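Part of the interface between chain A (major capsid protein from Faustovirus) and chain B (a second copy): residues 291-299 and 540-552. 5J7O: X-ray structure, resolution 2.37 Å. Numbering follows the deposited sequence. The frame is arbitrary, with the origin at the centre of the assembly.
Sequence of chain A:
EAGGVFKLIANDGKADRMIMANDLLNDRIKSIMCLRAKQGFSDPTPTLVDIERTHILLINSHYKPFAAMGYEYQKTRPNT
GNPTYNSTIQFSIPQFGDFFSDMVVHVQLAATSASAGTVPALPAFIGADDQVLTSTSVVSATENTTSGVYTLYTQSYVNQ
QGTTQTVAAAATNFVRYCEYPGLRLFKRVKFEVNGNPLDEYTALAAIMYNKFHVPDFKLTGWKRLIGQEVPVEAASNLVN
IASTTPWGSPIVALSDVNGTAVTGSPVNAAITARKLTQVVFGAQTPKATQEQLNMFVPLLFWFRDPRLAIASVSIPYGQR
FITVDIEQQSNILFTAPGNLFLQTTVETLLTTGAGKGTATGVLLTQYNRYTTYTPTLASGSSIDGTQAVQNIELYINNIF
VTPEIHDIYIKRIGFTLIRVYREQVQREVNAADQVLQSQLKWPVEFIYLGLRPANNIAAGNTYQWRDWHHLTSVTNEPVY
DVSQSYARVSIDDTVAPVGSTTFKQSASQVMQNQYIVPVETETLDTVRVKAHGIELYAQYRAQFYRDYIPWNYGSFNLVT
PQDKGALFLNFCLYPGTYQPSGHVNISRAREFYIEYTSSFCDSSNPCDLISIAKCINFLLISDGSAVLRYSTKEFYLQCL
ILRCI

Chain A, residues 291-299: EQLNMFVPL
Chain B (540-552) YRAQFYRDYIPWN

In this contact between two copies of the Faustovirus major capsid protein, a strand of chain A lies across a helix of chain B. The chain A segment is extended through residues 293-298, with phi from -73° to -121° and psi from 85° to 149°. In chain B, residues 540-541 are extended, and a helix then runs to Asn B552. It widens into a pi-type turn at 544-548, where Ile B549 N bonds to Phe B544 O at 3.1 Å, and kinks at Pro B550, whose ring nitrogen has no hydrogen to give. The strand and helix axes cross at -44°, their N-to-C directions 44° apart, and approach to 9.5 Å. Phe A296 CA faces Tyr B548 CA at 7.2 Å. Strand alternation sends the CA-to-CB bonds of Asn A294, Phe A296 and Pro A298 toward chain B, while those of Leu A293, Met A295 and Val A297 point away. Together the stretches bury 451 Å².

The polar contacts gather at the N-terminal end of the strand. Gln B543 (chi1 p, chi2 t) uses both ends of its amide: NE2 donates a weak but nearly straight bond to Asn A294 O (3.3 Å, 172°), while OE1 accepts from Arg B541 NE at 3.1 Å. Arg B541 (m, t, p, chi4 91°) thus has its guanidinium braced within its own chain, with Asn A294 CG over one face. Asn A294 (chi1 m, chi2 -87°) places ND2 3.0 Å from Arg B541 NH2, but both are donors and no hydrogen bond forms; ND2 instead donates to Gln A292 OE1 at 2.9 Å. Gln A292 (t, t, chi3 86°) reaches Arg B541 through a water, which donates weakly to Gln A292 OE1 (3.4 Å) and accepts from Arg B541 NH1 (3.3 Å).

Farther along, the contacts are mostly apolar and centre on aromatic rings. Phe A296 (m, chi2 78°) has the largest covered area, 112 Å², as suits a broad, flat side chain. The amide group of Gln B543 packs at its ring edge, with Gln B543 CD 3.4 Å from Phe A296 CD1. Phe A296 CE2 meets Phe B544 CD1 at 3.8 Å; the rings of Phe A296 and Phe B544 (t, chi2 86°) are oblique, with centroids 6.0 Å apart and planes at 61°.

Pro A298, compact and C-gamma exo, suits an aromatic surface. Its CG lies 4.0 Å from the centroid of the Trp B551 six-membered ring, a CH-pi contact over the face, and its CB approaches Trp B551 CH2 at 3.6 Å. Pro A298 CB also lies near the edge of the Tyr B548 ring (t, chi2 -112°), a looser apolar approach of 4.5 Å to Tyr B548 CE2. Trp B551 takes t, with chi2 86°.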

# COMPACT_ATOMS: atom_id res chain seq x y z
N GLU A 291 -8.35 25.55 1.95
CA GLU A 291 -8.64 25.93 3.32
C GLU A 291 -7.36 25.94 4.15
O GLU A 291 -6.30 25.46 3.73
CB GLU A 291 -9.68 25.00 3.93
CG GLU A 291 -10.63 25.69 4.91
CD GLU A 291 -11.51 26.72 4.23
OE1 GLU A 291 -12.16 26.39 3.22
OE2 GLU A 291 -11.55 27.88 4.72
N GLN A 292 -7.47 26.49 5.36
CA GLN A 292 -6.32 26.71 6.23
C GLN A 292 -5.52 25.42 6.42
O GLN A 292 -6.06 24.39 6.84
CB GLN A 292 -6.79 27.24 7.58
CG GLN A 292 -5.68 27.37 8.61
CD GLN A 292 -6.21 27.54 10.02
OE1 GLN A 292 -6.51 26.57 10.71
NE2 GLN A 292 -6.34 28.79 10.46
N LEU A 293 -4.23 25.49 6.12
CA LEU A 293 -3.35 24.34 6.16
C LEU A 293 -2.59 24.32 7.49
O LEU A 293 -1.90 25.29 7.82
CB LEU A 293 -2.37 24.36 4.99
CG LEU A 293 -1.52 23.10 4.80
CD1 LEU A 293 -2.41 21.88 4.63
CD2 LEU A 293 -0.59 23.26 3.61
N ASN A 294 -2.72 23.23 8.23
CA ASN A 294 -2.06 23.05 9.51
C ASN A 294 -1.06 21.91 9.41
O ASN A 294 -1.45 20.77 9.15
CB ASN A 294 -3.08 22.78 10.62
CG ASN A 294 -3.95 23.98 10.93
OD1 ASN A 294 -3.59 24.83 11.74
ND2 ASN A 294 -5.10 24.06 10.28
N MET A 295 0.21 22.22 9.61
CA MET A 295 1.28 21.23 9.57
C MET A 295 2.02 21.20 10.90
O MET A 295 2.18 22.23 11.56
CB MET A 295 2.27 21.53 8.43
CG MET A 295 1.66 21.47 7.04
SD MET A 295 2.81 22.00 5.77
CE MET A 295 3.20 23.66 6.33
N PHE A 296 2.45 20.01 11.28
CA PHE A 296 3.32 19.79 12.44
C PHE A 296 4.61 19.19 11.92
O PHE A 296 4.80 17.97 11.91
CB PHE A 296 2.65 18.89 13.48
CG PHE A 296 1.76 19.62 14.44
CD1 PHE A 296 0.48 20.01 14.07
CD2 PHE A 296 2.19 19.91 15.73
CE1 PHE A 296 -0.34 20.68 14.95
CE2 PHE A 296 1.37 20.58 16.62
CZ PHE A 296 0.11 20.97 16.23
N VAL A 297 5.52 20.06 11.48
CA VAL A 297 6.76 19.62 10.85
C VAL A 297 7.77 19.24 11.92
O VAL A 297 8.22 20.10 12.69
CB VAL A 297 7.33 20.72 9.93
CG1 VAL A 297 8.56 20.20 9.19
CG2 VAL A 297 6.27 21.18 8.95
N PRO A 298 8.16 17.97 12.01
CA PRO A 298 9.16 17.57 13.00
C PRO A 298 10.54 18.06 12.60
O PRO A 298 10.87 18.16 11.41
CB PRO A 298 9.09 16.04 13.00
CG PRO A 298 7.91 15.68 12.13
CD PRO A 298 7.71 16.82 11.20
N LEU A 299 11.36 18.35 13.61
CA LEU A 299 12.74 18.72 13.38
C LEU A 299 13.61 17.48 13.51
O LEU A 299 13.56 16.78 14.53
CB LEU A 299 13.18 19.82 14.35
CG LEU A 299 12.29 21.06 14.32
CD1 LEU A 299 12.92 22.21 15.09
CD2 LEU A 299 11.98 21.49 12.88
N TYR B 540 -4.01 21.05 22.93
CA TYR B 540 -3.36 20.91 21.64
C TYR B 540 -4.36 20.43 20.60
O TYR B 540 -5.34 19.75 20.92
CB TYR B 540 -2.19 19.93 21.71
CG TYR B 540 -1.08 20.36 22.64
CD1 TYR B 540 -0.74 21.70 22.78
CD2 TYR B 540 -0.37 19.43 23.39
CE1 TYR B 540 0.27 22.10 23.63
CE2 TYR B 540 0.64 19.81 24.25
CZ TYR B 540 0.96 21.15 24.37
OH TYR B 540 1.97 21.54 25.22
N ARG B 541 -4.10 20.79 19.34
CA ARG B 541 -4.96 20.36 18.24
C ARG B 541 -4.98 18.84 18.15
O ARG B 541 -4.04 18.15 18.54
CB ARG B 541 -4.47 20.96 16.92
CG ARG B 541 -4.54 22.48 16.87
CD ARG B 541 -3.91 23.01 15.59
NE ARG B 541 -4.62 22.57 14.40
CZ ARG B 541 -5.62 23.24 13.82
NH1 ARG B 541 -6.02 24.39 14.33
NH2 ARG B 541 -6.21 22.75 12.74
N ALA B 542 -6.09 18.31 17.61
CA ALA B 542 -6.30 16.87 17.58
C ALA B 542 -5.26 16.16 16.72
O ALA B 542 -4.96 14.98 16.96
CB ALA B 542 -7.71 16.55 17.09
N GLN B 543 -4.70 16.85 15.73
CA GLN B 543 -3.69 16.23 14.88
C GLN B 543 -2.39 15.95 15.63
O GLN B 543 -1.61 15.10 15.19
CB GLN B 543 -3.41 17.11 13.66
CG GLN B 543 -2.80 18.45 14.00
CD GLN B 543 -2.57 19.32 12.78
OE1 GLN B 543 -3.00 20.47 12.73
NE2 GLN B 543 -1.86 18.77 11.79
N PHE B 544 -2.14 16.65 16.74
CA PHE B 544 -0.97 16.35 17.55
C PHE B 544 -1.05 14.94 18.12
O PHE B 544 -0.05 14.21 18.12
CB PHE B 544 -0.84 17.38 18.68
CG PHE B 544 0.39 17.20 19.53
CD1 PHE B 544 1.60 17.76 19.16
CD2 PHE B 544 0.33 16.47 20.71
CE1 PHE B 544 2.73 17.60 19.95
CE2 PHE B 544 1.46 16.31 21.50
CZ PHE B 544 2.65 16.88 21.12
N TYR B 545 -2.23 14.53 18.58
CA TYR B 545 -2.41 13.20 19.14
C TYR B 545 -2.66 12.14 18.08
O TYR B 545 -2.38 10.96 18.33
CB TYR B 545 -3.56 13.19 20.14
CG TYR B 545 -3.43 14.21 21.25
CD1 TYR B 545 -2.57 13.99 22.32
CD2 TYR B 545 -4.17 15.38 21.23
CE1 TYR B 545 -2.46 14.91 23.34
CE2 TYR B 545 -4.06 16.31 22.25
CZ TYR B 545 -3.20 16.07 23.30
OH TYR B 545 -3.09 17.00 24.31
N ARG B 546 -3.19 12.52 16.92
CA ARG B 546 -3.47 11.55 15.87
C ARG B 546 -2.26 11.29 14.99
O ARG B 546 -1.99 10.13 14.64
CB ARG B 546 -4.64 12.01 15.01
CG ARG B 546 -4.96 11.07 13.86
CD ARG B 546 -5.86 11.76 12.85
NE ARG B 546 -5.19 12.89 12.22
CZ ARG B 546 -5.82 14.00 11.83
NH1 ARG B 546 -7.13 14.12 12.01
NH2 ARG B 546 -5.14 14.98 11.26
N ASP B 547 -1.53 12.34 14.62
CA ASP B 547 -0.45 12.23 13.64
C ASP B 547 0.94 12.27 14.27
O ASP B 547 1.78 11.43 13.95
CB ASP B 547 -0.58 13.33 12.59
CG ASP B 547 -1.93 13.31 11.89
OD1 ASP B 547 -2.53 12.22 11.81
OD2 ASP B 547 -2.38 14.38 11.43
N TYR B 548 1.20 13.24 15.16
CA TYR B 548 2.57 13.41 15.64
C TYR B 548 2.96 12.31 16.62
O TYR B 548 4.01 11.68 16.47
CB TYR B 548 2.75 14.78 16.29
CG TYR B 548 4.13 14.93 16.87
CD1 TYR B 548 4.34 15.00 18.24
CD2 TYR B 548 5.24 14.95 16.03
CE1 TYR B 548 5.61 15.12 18.76
CE2 TYR B 548 6.51 15.06 16.54
CZ TYR B 548 6.70 15.15 17.90
OH TYR B 548 7.97 15.27 18.41
N ILE B 549 2.14 12.08 17.66
CA ILE B 549 2.50 11.11 18.69
C ILE B 549 2.67 9.70 18.12
O ILE B 549 3.69 9.06 18.41
CB ILE B 549 1.50 11.17 19.86
CG1 ILE B 549 1.72 12.44 20.68
CG2 ILE B 549 1.62 9.93 20.73
CD1 ILE B 549 0.82 12.55 21.89
N PRO B 550 1.73 9.16 17.33
CA PRO B 550 1.97 7.83 16.76
C PRO B 550 3.15 7.78 15.80
O PRO B 550 3.77 6.72 15.65
CB PRO B 550 0.65 7.50 16.05
CG PRO B 550 -0.36 8.36 16.72
CD PRO B 550 0.37 9.63 17.02
N TRP B 551 3.49 8.89 15.15
CA TRP B 551 4.65 8.90 14.26
C TRP B 551 5.95 8.81 15.05
O TRP B 551 6.86 8.06 14.68
CB TRP B 551 4.65 10.16 13.40
CG TRP B 551 5.93 10.37 12.63
CD1 TRP B 551 6.25 9.85 11.41
CD2 TRP B 551 7.05 11.16 13.04
NE1 TRP B 551 7.50 10.26 11.03
CE2 TRP B 551 8.02 11.07 12.02
CE3 TRP B 551 7.34 11.93 14.17
CZ2 TRP B 551 9.25 11.72 12.09
CZ3 TRP B 551 8.56 12.58 14.24
CH2 TRP B 551 9.50 12.47 13.21
N ASN B 552 6.05 9.56 16.15
CA ASN B 552 7.31 9.68 16.87
C ASN B 552 7.61 8.45 17.72
O ASN B 552 8.73 7.92 17.69
CB ASN B 552 7.30 10.94 17.74
CG ASN B 552 8.62 11.18 18.44
OD1 ASN B 552 9.61 11.56 17.81
ND2 ASN B 552 8.65 10.96 19.75
O HOH W 1 -8.17 26.79 13.63